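Local coordinates for GTPase activator-like protein (Chaetomium thermophilum, PDB 5HIU) that is the N-terminal, all-helical part of TSC2, a protein that probably acts as a GTPase activator, at residues A60-A65 with S100-T105; D67-E72 with A80-L85; N73-R78 with H111-C116. All coordinates share one frame; numbering follows the deposited sequence.

Contact 1: residues A60-A65 with S100-T105; sequences AIWHAA and SEYFHT
Trp62 and Tyr102 pack obliquely between two helices of the alpha-solenoid that forms this TSC2 N-terminal part. The helices run nearly the same way, their segment axes 25° apart and 11.7 Å at closest approach, and the indole lies between them. CG of Trp62 is anti to the backbone N (chi1 -179°), on a CB that points toward 100-105. Tyr102 brings CD1 over the middle of one indole face, with CE1 beside it: CD1 is 3.3 Å from Trp62 CE2, and CE1 lies near CG at the five-membered end. The phenol is tilted, its plane 39° from that of the six-membered ring, while Tyr102 CB makes a CH-pi contact with that ring, 4.1 Å from its centroid. Tyr102 OH is hydrogen-bonded to His59 ND1, just before 60-65. Thr105 approaches the rim of the indole tip to tip, CB and CG2 both packing on Trp62 CZ2. Leu85 and Val89 of helix 75-89 also touch the indole. A single weak hydrogen bond joins the segments, from Trp62 NE1 to Thr105 OG1 at 3.3 Å; the same hydroxyl donates to Glu101 O, 2.7 Å from OG1.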
ATOM      1  N   ALA A  60      -7.739  19.357 -35.403  1.00 83.63           N
ATOM      2  CA  ALA A  60      -8.504  18.801 -36.525  1.00 83.62           C
ATOM      3  C   ALA A  60      -7.998  17.397 -36.883  1.00 78.43           C
ATOM      4  O   ALA A  60      -8.762  16.526 -37.308  1.00 79.69           O
ATOM      5  CB  ALA A  60      -8.425  19.728 -37.720  1.00 85.59           C
ATOM      6  N   ILE A  61      -6.702  17.193 -36.680  1.00 74.22           N
ATOM      7  CA  ILE A  61      -6.103  15.872 -36.766  1.00 71.49           C
ATOM      8  C   ILE A  61      -6.772  14.928 -35.751  1.00 70.47           C
ATOM      9  O   ILE A  61      -7.044  13.773 -36.052  1.00 72.87           O
ATOM     10  CB  ILE A  61      -4.574  15.944 -36.543  1.00 70.40           C
ATOM     11  CG1 ILE A  61      -3.888  16.704 -37.684  1.00 75.07           C
ATOM     12  CG2 ILE A  61      -3.975  14.554 -36.443  1.00 71.16           C
ATOM     13  CD1 ILE A  61      -2.484  17.182 -37.371  1.00 77.55           C
ATOM     14  N   TRP A  62      -7.033  15.417 -34.542  1.00 69.24           N
ATOM     15  CA  TRP A  62      -7.657  14.587 -33.533  1.00 63.84           C
ATOM     16  C   TRP A  62      -8.989  14.103 -34.057  1.00 64.69           C
ATOM     17  O   TRP A  62      -9.276  12.911 -34.028  1.00 63.03           O
ATOM     18  CB  TRP A  62      -7.861  15.354 -32.230  1.00 62.93           C
ATOM     19  CG  TRP A  62      -8.476  14.511 -31.164  1.00 64.96           C
ATOM     20  CD1 TRP A  62      -9.811  14.321 -30.930  1.00 68.07           C
ATOM     21  CD2 TRP A  62      -7.782  13.722 -30.190  1.00 64.59           C
ATOM     22  NE1 TRP A  62      -9.989  13.465 -29.864  1.00 71.49           N
ATOM     23  CE2 TRP A  62      -8.758  13.072 -29.401  1.00 65.68           C
ATOM     24  CE3 TRP A  62      -6.429  13.506 -29.905  1.00 64.71           C
ATOM     25  CZ2 TRP A  62      -8.422  12.228 -28.345  1.00 62.54           C
ATOM     26  CZ3 TRP A  62      -6.095  12.655 -28.852  1.00 64.92           C
ATOM     27  CH2 TRP A  62      -7.096  12.039 -28.078  1.00 63.64           C
ATOM     28  N   HIS A  63      -9.791  15.034 -34.562  1.00 69.37           N
ATOM     29  CA  HIS A  63     -11.146  14.712 -34.963  1.00 72.23           C
ATOM     30  C   HIS A  63     -11.154  13.807 -36.169  1.00 72.41           C
ATOM     31  O   HIS A  63     -11.962  12.871 -36.270  1.00 72.34           O
ATOM     32  CB  HIS A  63     -11.912  15.970 -35.308  1.00 79.91           C
ATOM     33  CG  HIS A  63     -11.973  16.959 -34.203  1.00 81.61           C
ATOM     34  ND1 HIS A  63     -11.906  16.603 -32.874  1.00 83.44           N
ATOM     35  CD2 HIS A  63     -12.120  18.301 -34.230  1.00 88.80           C
ATOM     36  CE1 HIS A  63     -11.988  17.689 -32.128  1.00 85.22           C
ATOM     37  NE2 HIS A  63     -12.125  18.732 -32.927  1.00 89.63           N
ATOM     38  N   ALA A  64     -10.255  14.090 -37.099  1.00 71.60           N
ATOM     39  CA  ALA A  64     -10.124  13.236 -38.259  1.00 74.53           C
ATOM     40  C   ALA A  64     -10.013  11.757 -37.847  1.00 74.04           C
ATOM     41  O   ALA A  64     -10.645  10.906 -38.456  1.00 80.32           O
ATOM     42  CB  ALA A  64      -8.918  13.662 -39.082  1.00 74.64           C
ATOM     43  N   ALA A  65      -9.245  11.477 -36.788  1.00 71.96           N
ATOM     44  CA  ALA A  65      -8.778  10.120 -36.463  1.00 64.75           C
ATOM     45  C   ALA A  65      -9.524   9.403 -35.363  1.00 62.98           C
ATOM     46  O   ALA A  65      -9.492   8.184 -35.334  1.00 65.31           O
ATOM     47  CB  ALA A  65      -7.307  10.173 -36.087  1.00 61.67           C
ATOM     48  N   SER A 100     -10.655  18.250 -22.537  1.00 75.45           N
ATOM     49  CA  SER A 100     -11.788  17.487 -22.074  1.00 76.93           C
ATOM     50  C   SER A 100     -12.223  16.506 -23.135  1.00 71.18           C
ATOM     51  O   SER A 100     -12.677  15.421 -22.831  1.00 74.24           O
ATOM     52  CB  SER A 100     -12.944  18.395 -21.684  1.00 82.91           C
ATOM     53  OG  SER A 100     -13.650  17.797 -20.619  1.00 90.97           O
ATOM     54  N   GLU A 101     -12.073  16.877 -24.390  1.00 70.48           N
ATOM     55  CA  GLU A 101     -12.551  16.036 -25.461  1.00 71.50           C
ATOM     56  C   GLU A 101     -11.584  14.909 -25.735  1.00 68.03           C
ATOM     57  O   GLU A 101     -11.959  13.794 -26.122  1.00 69.01           O
ATOM     58  CB  GLU A 101     -12.762  16.874 -26.709  1.00 79.84           C
ATOM     59  CG  GLU A 101     -13.604  16.177 -27.758  1.00 83.78           C
ATOM     60  CD  GLU A 101     -14.005  17.108 -28.879  1.00 94.61           C
ATOM     61  OE1 GLU A 101     -14.426  18.275 -28.589  1.00 90.96           O
ATOM     62  OE2 GLU A 101     -13.892  16.648 -30.047  1.00 92.87           O
ATOM     63  N   TYR A 102     -10.316  15.198 -25.522  1.00 67.38           N
ATOM     64  CA  TYR A 102      -9.316  14.174 -25.616  1.00 63.92           C
ATOM     65  C   TYR A 102      -9.518  13.137 -24.504  1.00 63.16           C
ATOM     66  O   TYR A 102      -9.545  11.934 -24.756  1.00 68.48           O
ATOM     67  CB  TYR A 102      -7.926  14.803 -25.581  1.00 65.01           C
ATOM     68  CG  TYR A 102      -7.682  15.858 -26.664  1.00 67.15           C
ATOM     69  CD1 TYR A 102      -8.449  15.910 -27.823  1.00 68.15           C
ATOM     70  CD2 TYR A 102      -6.664  16.790 -26.526  1.00 68.10           C
ATOM     71  CE1 TYR A 102      -8.219  16.873 -28.785  1.00 70.49           C
ATOM     72  CE2 TYR A 102      -6.424  17.743 -27.485  1.00 66.90           C
ATOM     73  CZ  TYR A 102      -7.201  17.775 -28.607  1.00 70.48           C
ATOM     74  OH  TYR A 102      -6.953  18.720 -29.555  1.00 74.73           O
ATOM     75  N   PHE A 103      -9.717  13.588 -23.281  1.00 64.45           N
ATOM     76  CA  PHE A 103      -9.916  12.641 -22.188  1.00 63.70           C
ATOM     77  C   PHE A 103     -11.088  11.675 -22.463  1.00 61.06           C
ATOM     78  O   PHE A 103     -10.982  10.487 -22.253  1.00 56.19           O
ATOM     79  CB  PHE A 103     -10.111  13.398 -20.879  1.00 61.99           C
ATOM     80  CG  PHE A 103     -10.481  12.528 -19.729  1.00 62.54           C
ATOM     81  CD1 PHE A 103      -9.502  11.927 -18.954  1.00 62.81           C
ATOM     82  CD2 PHE A 103     -11.814  12.322 -19.400  1.00 62.43           C
ATOM     83  CE1 PHE A 103      -9.843  11.128 -17.871  1.00 60.68           C
ATOM     84  CE2 PHE A 103     -12.157  11.522 -18.322  1.00 62.66           C
ATOM     85  CZ  PHE A 103     -11.175  10.927 -17.554  1.00 60.65           C
ATOM     86  N   HIS A 104     -12.210  12.177 -22.939  1.00 64.56           N
ATOM     87  CA  HIS A 104     -13.357  11.302 -23.139  1.00 65.15           C
ATOM     88  C   HIS A 104     -13.191  10.375 -24.318  1.00 66.29           C
ATOM     89  O   HIS A 104     -13.684   9.244 -24.288  1.00 67.19           O
ATOM     90  CB  HIS A 104     -14.613  12.128 -23.243  1.00 68.00           C
ATOM     91  CG  HIS A 104     -14.956  12.792 -21.952  1.00 71.13           C
ATOM     92  ND1 HIS A 104     -14.842  14.153 -21.756  1.00 75.44           N
ATOM     93  CD2 HIS A 104     -15.352  12.272 -20.771  1.00 72.59           C
ATOM     94  CE1 HIS A 104     -15.181  14.446 -20.515  1.00 80.01           C
ATOM     95  NE2 HIS A 104     -15.497  13.321 -19.895  1.00 82.94           N
ATOM     96  N   THR A 105     -12.481  10.845 -25.343  1.00 63.29           N
ATOM     97  CA  THR A 105     -12.110  10.005 -26.463  1.00 62.16           C
ATOM     98  C   THR A 105     -11.191   8.866 -25.996  1.00 61.32           C
ATOM     99  O   THR A 105     -11.431   7.698 -26.294  1.00 62.08           O
ATOM    100  CB  THR A 105     -11.366  10.830 -27.528  1.00 61.15           C
ATOM    101  OG1 THR A 105     -12.217  11.848 -28.036  1.00 62.59           O
ATOM    102  CG2 THR A 105     -10.873   9.967 -28.678  1.00 58.12           C
TER

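Contact 2: residues D67-E72 with A80-L85; sequences DMIHPE and ASWELL
Ile69 points into the groove formed by Ser81, Trp82 and Leu85 and carries most of this buried contact. From its CB the chain splits. The CG2 branch, anti to the backbone N, comes up to the Trp82 indole near CE2. The CG1 branch leaves beside the backbone N (chi1 -64°) and meets Leu85 CD1 at 3.3 Å, the two side chains reaching toward each other tip to tip. At CG1 the chain turns again (chi2 -51°), bringing CD1 over the five-membered ring of Trp82, 3.4 Å from its centroid and only 9° off the ring normal, a CH-pi contact almost straight above the face. Ile69 CD1 also comes against the helix backbone, 3.2 Å from Trp82 N. This is the turn of a helical hairpin: residues 67-69 form a 3-10 segment after helix 59-65, and the chain doubles back to pack on helix 75-89, which it is about to enter. Ile69 CD1 also sits 3.3 Å from Ser81 OG, whose hydrogen bond goes to Ala65 O at the end of the preceding helix. Met68 rests its CB on the same serine, 3.5 Å from Ser81 OG, while its side chain extends to Leu31 and Val40. Trp82 NE1 is hydrogen-bonded to Asp114 OD2.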
ATOM      1  N   ASP A  67     -12.348   8.311 -34.514  1.00 69.96           N
ATOM      2  CA  ASP A  67     -13.234   7.175 -34.829  1.00 68.26           C
ATOM      3  C   ASP A  67     -12.485   5.872 -35.081  1.00 66.33           C
ATOM      4  O   ASP A  67     -13.028   4.802 -34.825  1.00 71.34           O
ATOM      5  CB  ASP A  67     -14.113   7.492 -36.035  1.00 70.91           C
ATOM      6  CG  ASP A  67     -13.319   7.628 -37.304  1.00 71.56           C
ATOM      7  OD1 ASP A  67     -13.064   6.607 -37.970  1.00 74.21           O
ATOM      8  OD2 ASP A  67     -12.928   8.759 -37.637  1.00 75.35           O
ATOM      9  N   MET A  68     -11.243   5.959 -35.562  1.00 62.22           N
ATOM     10  CA  MET A  68     -10.433   4.771 -35.871  1.00 62.39           C
ATOM     11  C   MET A  68     -10.044   3.938 -34.627  1.00 61.09           C
ATOM     12  O   MET A  68      -9.643   2.784 -34.758  1.00 56.65           O
ATOM     13  CB  MET A  68      -9.160   5.171 -36.621  1.00 63.85           C
ATOM     14  CG  MET A  68      -9.409   5.868 -37.941  1.00 65.76           C
ATOM     15  SD  MET A  68      -7.925   6.505 -38.742  1.00 72.42           S
ATOM     16  CE  MET A  68      -7.195   4.965 -39.311  1.00 77.57           C
ATOM     17  N   ILE A  69     -10.170   4.540 -33.445  1.00 61.17           N
ATOM     18  CA  ILE A  69      -9.926   3.902 -32.153  1.00 59.80           C
ATOM     19  C   ILE A  69     -11.074   3.001 -31.745  1.00 63.60           C
ATOM     20  O   ILE A  69     -10.942   2.213 -30.844  1.00 62.88           O
ATOM     21  CB  ILE A  69      -9.783   4.997 -31.082  1.00 64.70           C
ATOM     22  CG1 ILE A  69      -8.560   5.843 -31.375  1.00 66.93           C
ATOM     23  CG2 ILE A  69      -9.683   4.454 -29.675  1.00 68.41           C
ATOM     24  CD1 ILE A  69      -7.300   5.064 -31.593  1.00 61.72           C
ATOM     25  N   HIS A  70     -12.215   3.121 -32.407  1.00 72.85           N
ATOM     26  CA  HIS A  70     -13.394   2.379 -32.003  1.00 75.65           C
ATOM     27  C   HIS A  70     -13.093   0.891 -32.063  1.00 75.84           C
ATOM     28  O   HIS A  70     -12.409   0.441 -32.984  1.00 77.86           O
ATOM     29  CB  HIS A  70     -14.562   2.739 -32.916  1.00 81.78           C
ATOM     30  CG  HIS A  70     -15.891   2.282 -32.409  1.00 90.83           C
ATOM     31  ND1 HIS A  70     -16.637   1.318 -33.049  1.00 92.59           N
ATOM     32  CD2 HIS A  70     -16.610   2.656 -31.325  1.00 97.02           C
ATOM     33  CE1 HIS A  70     -17.759   1.114 -32.386  1.00 98.07           C
ATOM     34  NE2 HIS A  70     -17.769   1.914 -31.333  1.00101.68           N
ATOM     35  N   PRO A  71     -13.595   0.117 -31.085  1.00 78.09           N
ATOM     36  CA  PRO A  71     -13.222  -1.309 -31.051  1.00 77.24           C
ATOM     37  C   PRO A  71     -13.700  -2.132 -32.248  1.00 82.96           C
ATOM     38  O   PRO A  71     -13.175  -3.223 -32.471  1.00 91.21           O
ATOM     39  CB  PRO A  71     -13.870  -1.824 -29.757  1.00 76.34           C
ATOM     40  CG  PRO A  71     -14.271  -0.616 -28.989  1.00 75.03           C
ATOM     41  CD  PRO A  71     -14.528   0.461 -29.998  1.00 74.87           C
ATOM     42  N   GLU A  72     -14.682  -1.622 -32.997  1.00 86.40           N
ATOM     43  CA  GLU A  72     -15.189  -2.291 -34.203  1.00 86.74           C
ATOM     44  C   GLU A  72     -14.130  -2.362 -35.310  1.00 84.91           C
ATOM     45  O   GLU A  72     -14.197  -3.236 -36.182  1.00 90.83           O
ATOM     46  CB  GLU A  72     -16.457  -1.590 -34.746  1.00 91.20           C
ATOM     47  CG  GLU A  72     -16.189  -0.514 -35.806  1.00 94.79           C
ATOM     48  CD  GLU A  72     -17.430   0.255 -36.256  1.00101.72           C
ATOM     49  OE1 GLU A  72     -18.314   0.543 -35.421  1.00111.38           O
ATOM     50  OE2 GLU A  72     -17.517   0.590 -37.458  1.00 99.93           O
ATOM     51  N   ALA A  80      -2.679   2.286 -35.184  1.00 59.59           N
ATOM     52  CA  ALA A  80      -2.044   3.428 -35.855  1.00 61.37           C
ATOM     53  C   ALA A  80      -2.704   4.758 -35.454  1.00 59.25           C
ATOM     54  O   ALA A  80      -2.068   5.808 -35.485  1.00 57.78           O
ATOM     55  CB  ALA A  80      -2.069   3.248 -37.372  1.00 59.67           C
ATOM     56  N   SER A  81      -3.980   4.696 -35.088  1.00 57.78           N
ATOM     57  CA  SER A  81      -4.712   5.863 -34.608  1.00 56.53           C
ATOM     58  C   SER A  81      -4.318   6.234 -33.179  1.00 53.38           C
ATOM     59  O   SER A  81      -4.117   7.402 -32.870  1.00 56.08           O
ATOM     60  CB  SER A  81      -6.221   5.598 -34.711  1.00 57.41           C
ATOM     61  OG  SER A  81      -6.992   6.736 -34.365  1.00 61.72           O
ATOM     62  N   TRP A  82      -4.222   5.240 -32.302  1.00 52.33           N
ATOM     63  CA  TRP A  82      -3.800   5.475 -30.921  1.00 51.81           C
ATOM     64  C   TRP A  82      -2.464   6.158 -30.866  1.00 50.12           C
ATOM     65  O   TRP A  82      -2.230   7.042 -30.059  1.00 49.53           O
ATOM     66  CB  TRP A  82      -3.651   4.171 -30.165  1.00 50.58           C
ATOM     67  CG  TRP A  82      -4.865   3.651 -29.590  1.00 46.28           C
ATOM     68  CD1 TRP A  82      -5.460   2.477 -29.894  1.00 49.24           C
ATOM     69  CD2 TRP A  82      -5.637   4.243 -28.572  1.00 49.03           C
ATOM     70  NE1 TRP A  82      -6.573   2.294 -29.129  1.00 51.40           N
ATOM     71  CE2 TRP A  82      -6.711   3.375 -28.305  1.00 52.11           C
ATOM     72  CE3 TRP A  82      -5.548   5.438 -27.863  1.00 52.21           C
ATOM     73  CZ2 TRP A  82      -7.683   3.657 -27.354  1.00 52.23           C
ATOM     74  CZ3 TRP A  82      -6.518   5.721 -26.920  1.00 52.40           C
ATOM     75  CH2 TRP A  82      -7.571   4.832 -26.676  1.00 53.27           C
ATOM     76  N   GLU A  83      -1.574   5.720 -31.725  1.00 51.96           N
ATOM     77  CA  GLU A  83      -0.239   6.278 -31.762  1.00 57.55           C
ATOM     78  C   GLU A  83      -0.234   7.710 -32.233  1.00 59.49           C
ATOM     79  O   GLU A  83       0.615   8.507 -31.821  1.00 62.60           O
ATOM     80  CB  GLU A  83       0.636   5.422 -32.640  1.00 59.97           C
ATOM     81  CG  GLU A  83       0.747   4.033 -32.061  1.00 64.14           C
ATOM     82  CD  GLU A  83       1.618   3.138 -32.872  1.00 68.06           C
ATOM     83  OE1 GLU A  83       1.435   3.090 -34.118  1.00 65.05           O
ATOM     84  OE2 GLU A  83       2.459   2.479 -32.219  1.00 74.13           O
ATOM     85  N   LEU A  84      -1.193   8.037 -33.088  1.00 57.88           N
ATOM     86  CA  LEU A  84      -1.315   9.373 -33.600  1.00 59.83           C
ATOM     87  C   LEU A  84      -1.928  10.245 -32.520  1.00 60.99           C
ATOM     88  O   LEU A  84      -1.537  11.405 -32.372  1.00 60.87           O
ATOM     89  CB  LEU A  84      -2.167   9.374 -34.863  1.00 61.22           C
ATOM     90  CG  LEU A  84      -2.723  10.715 -35.339  1.00 65.79           C
ATOM     91  CD1 LEU A  84      -1.602  11.594 -35.872  1.00 67.37           C
ATOM     92  CD2 LEU A  84      -3.782  10.472 -36.400  1.00 67.88           C
ATOM     93  N   LEU A  85      -2.895   9.689 -31.783  1.00 62.03           N
ATOM     94  CA  LEU A  85      -3.592  10.434 -30.727  1.00 61.27           C
ATOM     95  C   LEU A  85      -2.643  10.714 -29.556  1.00 57.28           C
ATOM     96  O   LEU A  85      -2.652  11.791 -28.962  1.00 60.28           O
ATOM     97  CB  LEU A  85      -4.837   9.675 -30.254  1.00 58.31           C
ATOM     98  CG  LEU A  85      -6.007   9.509 -31.238  1.00 62.70           C
ATOM     99  CD1 LEU A  85      -7.163   8.773 -30.568  1.00 58.89           C
ATOM    100  CD2 LEU A  85      -6.520  10.835 -31.795  1.00 64.28           C
TER

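Contact 3: residues N73-R78 with H111-C116; sequences NPDNAR and HSKDFC
Arg78 grips Asp114 side-on with two nitrogens, at the centre of a salt-bridge network that joins the N-terminal ends of two helices in the alpha-solenoid, 75-89 and 115-126. Its NE is 2.9 Å from Asp114 OD2 and its NH2 a longer 3.3 Å from OD1. Both oxygens are met on their syn sides, with guanidinium and carboxylate planes 16° apart. One face of the guanidinium lies flat on the His111 ring, centres 4.1 Å apart and planes at 21°, with ND1 over the middle of the cation and NH2 above the imidazole toward its rim. The second bridge across the contact is Lys113 NZ to Asp75 OD2, 2.8 Å long; the lysine chain bends at chi3 (62°) and crosses the aspartate at about a right angle.

Groups of its own segment fix the arginine further. NH2 reaches Asp75 OD1 at 2.7 Å from above the carboxylate plane, which leaves this aspartate shared between Arg78 and Lys113. Held by both, Asp75 would probably stay ionised. Further out, Asp114 OD2 has a second partner in Trp82, and Asn73 ND2 is hydrogen-bonded to Asp67 O and His70 O. Arg78 NH1 donates to Asn73 O at 2.7 Å, the oxygen lying in the guanidinium plane.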
ATOM      1  N   ASN A  73     -13.184  -1.422 -35.300  1.00 77.55           N
ATOM      2  CA  ASN A  73     -12.091  -1.419 -36.279  1.00 72.40           C
ATOM      3  C   ASN A  73     -11.065  -2.522 -36.013  1.00 66.72           C
ATOM      4  O   ASN A  73     -10.916  -2.971 -34.880  1.00 59.94           O
ATOM      5  CB  ASN A  73     -11.343  -0.099 -36.237  1.00 72.37           C
ATOM      6  CG  ASN A  73     -12.236   1.097 -36.467  1.00 76.92           C
ATOM      7  OD1 ASN A  73     -12.791   1.285 -37.555  1.00 76.69           O
ATOM      8  ND2 ASN A  73     -12.362   1.937 -35.440  1.00 80.14           N
ATOM      9  N   PRO A  74     -10.326  -2.928 -37.059  1.00 62.55           N
ATOM     10  CA  PRO A  74      -9.244  -3.891 -36.912  1.00 62.24           C
ATOM     11  C   PRO A  74      -7.996  -3.317 -36.233  1.00 60.19           C
ATOM     12  O   PRO A  74      -7.706  -2.132 -36.315  1.00 58.32           O
ATOM     13  CB  PRO A  74      -8.930  -4.271 -38.361  1.00 63.24           C
ATOM     14  CG  PRO A  74      -9.251  -3.039 -39.118  1.00 61.07           C
ATOM     15  CD  PRO A  74     -10.460  -2.468 -38.451  1.00 61.12           C
ATOM     16  N   ASP A  75      -7.247  -4.188 -35.588  1.00 62.86           N
ATOM     17  CA  ASP A  75      -6.041  -3.801 -34.887  1.00 62.92           C
ATOM     18  C   ASP A  75      -5.238  -2.711 -35.560  1.00 64.69           C
ATOM     19  O   ASP A  75      -5.021  -1.653 -34.963  1.00 68.12           O
ATOM     20  CB  ASP A  75      -5.176  -5.023 -34.692  1.00 63.83           C
ATOM     21  CG  ASP A  75      -5.754  -5.961 -33.664  1.00 67.46           C
ATOM     22  OD1 ASP A  75      -6.797  -5.603 -33.060  1.00 65.13           O
ATOM     23  OD2 ASP A  75      -5.171  -7.042 -33.456  1.00 70.12           O
ATOM     24  N   ASN A  76      -4.823  -2.965 -36.798  1.00 67.47           N
ATOM     25  CA  ASN A  76      -3.932  -2.067 -37.533  1.00 65.62           C
ATOM     26  C   ASN A  76      -4.429  -0.641 -37.561  1.00 67.93           C
ATOM     27  O   ASN A  76      -3.630   0.292 -37.569  1.00 73.76           O
ATOM     28  CB  ASN A  76      -3.736  -2.546 -38.962  1.00 67.80           C
ATOM     29  CG  ASN A  76      -5.005  -2.464 -39.785  1.00 69.87           C
ATOM     30  OD1 ASN A  76      -6.101  -2.592 -39.255  1.00 73.18           O
ATOM     31  ND2 ASN A  76      -4.863  -2.243 -41.084  1.00 69.71           N
ATOM     32  N   ALA A  77      -5.745  -0.471 -37.575  1.00 67.60           N
ATOM     33  CA  ALA A  77      -6.340   0.861 -37.646  1.00 67.61           C
ATOM     34  C   ALA A  77      -6.530   1.494 -36.278  1.00 62.91           C
ATOM     35  O   ALA A  77      -6.461   2.711 -36.148  1.00 62.45           O
ATOM     36  CB  ALA A  77      -7.673   0.815 -38.392  1.00 69.94           C
ATOM     37  N   ARG A  78      -6.815   0.690 -35.266  1.00 62.16           N
ATOM     38  CA  ARG A  78      -6.970   1.250 -33.938  1.00 60.80           C
ATOM     39  C   ARG A  78      -5.590   1.655 -33.506  1.00 59.79           C
ATOM     40  O   ARG A  78      -5.383   2.758 -33.042  1.00 56.28           O
ATOM     41  CB  ARG A  78      -7.573   0.242 -32.950  1.00 62.25           C
ATOM     42  CG  ARG A  78      -8.995  -0.183 -33.271  1.00 63.43           C
ATOM     43  CD  ARG A  78      -9.665  -0.902 -32.117  1.00 61.89           C
ATOM     44  NE  ARG A  78      -8.780  -1.858 -31.456  1.00 60.27           N
ATOM     45  CZ  ARG A  78      -8.458  -3.061 -31.915  1.00 62.93           C
ATOM     46  NH1 ARG A  78      -8.915  -3.494 -33.087  1.00 67.66           N
ATOM     47  NH2 ARG A  78      -7.637  -3.833 -31.204  1.00 63.91           N
ATOM     48  N   HIS A 111     -10.978  -1.252 -27.004  1.00 86.93           N
ATOM     49  CA  HIS A 111     -10.697  -2.669 -27.067  1.00 84.13           C
ATOM     50  C   HIS A 111      -9.798  -3.066 -25.907  1.00 76.94           C
ATOM     51  O   HIS A 111      -8.852  -2.355 -25.579  1.00 72.81           O
ATOM     52  CB  HIS A 111     -10.011  -2.991 -28.385  1.00 89.17           C
ATOM     53  CG  HIS A 111     -10.247  -4.384 -28.860  1.00 92.12           C
ATOM     54  ND1 HIS A 111     -10.992  -4.661 -29.985  1.00 88.32           N
ATOM     55  CD2 HIS A 111      -9.838  -5.576 -28.368  1.00 92.76           C
ATOM     56  CE1 HIS A 111     -11.026  -5.968 -30.167  1.00100.61           C
ATOM     57  NE2 HIS A 111     -10.332  -6.546 -29.202  1.00 99.97           N
ATOM     58  N   SER A 112     -10.089  -4.205 -25.297  1.00 73.06           N
ATOM     59  CA  SER A 112      -9.294  -4.716 -24.187  1.00 66.52           C
ATOM     60  C   SER A 112      -7.807  -4.746 -24.525  1.00 62.77           C
ATOM     61  O   SER A 112      -6.963  -4.452 -23.692  1.00 61.84           O
ATOM     62  CB  SER A 112      -9.791  -6.112 -23.809  1.00 71.34           C
ATOM     63  OG  SER A 112     -10.190  -6.844 -24.966  1.00 76.54           O
ATOM     64  N   LYS A 113      -7.498  -5.060 -25.774  1.00 67.89           N
ATOM     65  CA  LYS A 113      -6.118  -5.139 -26.246  1.00 64.79           C
ATOM     66  C   LYS A 113      -5.412  -3.786 -26.287  1.00 59.57           C
ATOM     67  O   LYS A 113      -4.194  -3.741 -26.325  1.00 61.87           O
ATOM     68  CB  LYS A 113      -6.079  -5.744 -27.644  1.00 68.06           C
ATOM     69  CG  LYS A 113      -6.642  -7.148 -27.738  1.00 71.69           C
ATOM     70  CD  LYS A 113      -6.804  -7.561 -29.194  1.00 74.84           C
ATOM     71  CE  LYS A 113      -5.466  -7.587 -29.922  1.00 75.66           C
ATOM     72  NZ  LYS A 113      -5.486  -8.536 -31.079  1.00 80.43           N
ATOM     73  N   ASP A 114      -6.173  -2.692 -26.277  1.00 58.21           N
ATOM     74  CA  ASP A 114      -5.622  -1.343 -26.389  1.00 54.40           C
ATOM     75  C   ASP A 114      -5.353  -0.648 -25.049  1.00 53.94           C
ATOM     76  O   ASP A 114      -4.976   0.513 -25.019  1.00 60.34           O
ATOM     77  CB  ASP A 114      -6.562  -0.465 -27.215  1.00 54.97           C
ATOM     78  CG  ASP A 114      -6.732  -0.951 -28.632  1.00 57.04           C
ATOM     79  OD1 ASP A 114      -6.067  -1.923 -29.038  1.00 61.46           O
ATOM     80  OD2 ASP A 114      -7.549  -0.348 -29.348  1.00 58.39           O
ATOM     81  N   PHE A 115      -5.524  -1.327 -23.934  1.00 54.17           N
ATOM     82  CA  PHE A 115      -5.362  -0.637 -22.665  1.00 55.72           C
ATOM     83  C   PHE A 115      -3.988   0.057 -22.523  1.00 49.40           C
ATOM     84  O   PHE A 115      -3.889   1.132 -21.936  1.00 51.76           O
ATOM     85  CB  PHE A 115      -5.619  -1.616 -21.514  1.00 58.58           C
ATOM     86  CG  PHE A 115      -5.631  -0.975 -20.155  1.00 62.90           C
ATOM     87  CD1 PHE A 115      -6.673  -0.149 -19.773  1.00 64.30           C
ATOM     88  CD2 PHE A 115      -4.603  -1.211 -19.255  1.00 68.96           C
ATOM     89  CE1 PHE A 115      -6.696   0.426 -18.519  1.00 67.57           C
ATOM     90  CE2 PHE A 115      -4.625  -0.646 -17.999  1.00 69.22           C
ATOM     91  CZ  PHE A 115      -5.669   0.183 -17.630  1.00 68.44           C
ATOM     92  N   CYS A 116      -2.935  -0.544 -23.053  1.00 48.60           N
ATOM     93  CA  CYS A 116      -1.604   0.031 -22.919  1.00 48.26           C
ATOM     94  C   CYS A 116      -1.622   1.428 -23.539  1.00 52.71           C
ATOM     95  O   CYS A 116      -1.167   2.392 -22.928  1.00 57.19           O
ATOM     96  CB  CYS A 116      -0.529  -0.874 -23.530  1.00 47.13           C
ATOM     97  SG  CYS A 116      -0.729  -1.232 -25.297  1.00 56.19           S
TER

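From the N terminus, helix 59-65 enters contact 1, the loop 67-72 enters contact 2 and residues 73-78 open contact 3. Contact 2 closes first, when the chain returns through 80-85 on helix 75-89; its loop lies wholly within the longer one that contact 1 closes at helix 96-107. Contact 3 closes last, at the start of helix 115-126, and its segments alternate with those of both others. Contacts 1 and 2 touch through Trp62 and Leu85, contacts 2 and 3 through Trp82 and Asp114, whereas contacts 1 and 3 stay about 6 Å apart at their nearest atoms. Contact 1 joins helix 59-65 to 96-107; helix 75-89 packs on loop 67-72 and the start of 115-126.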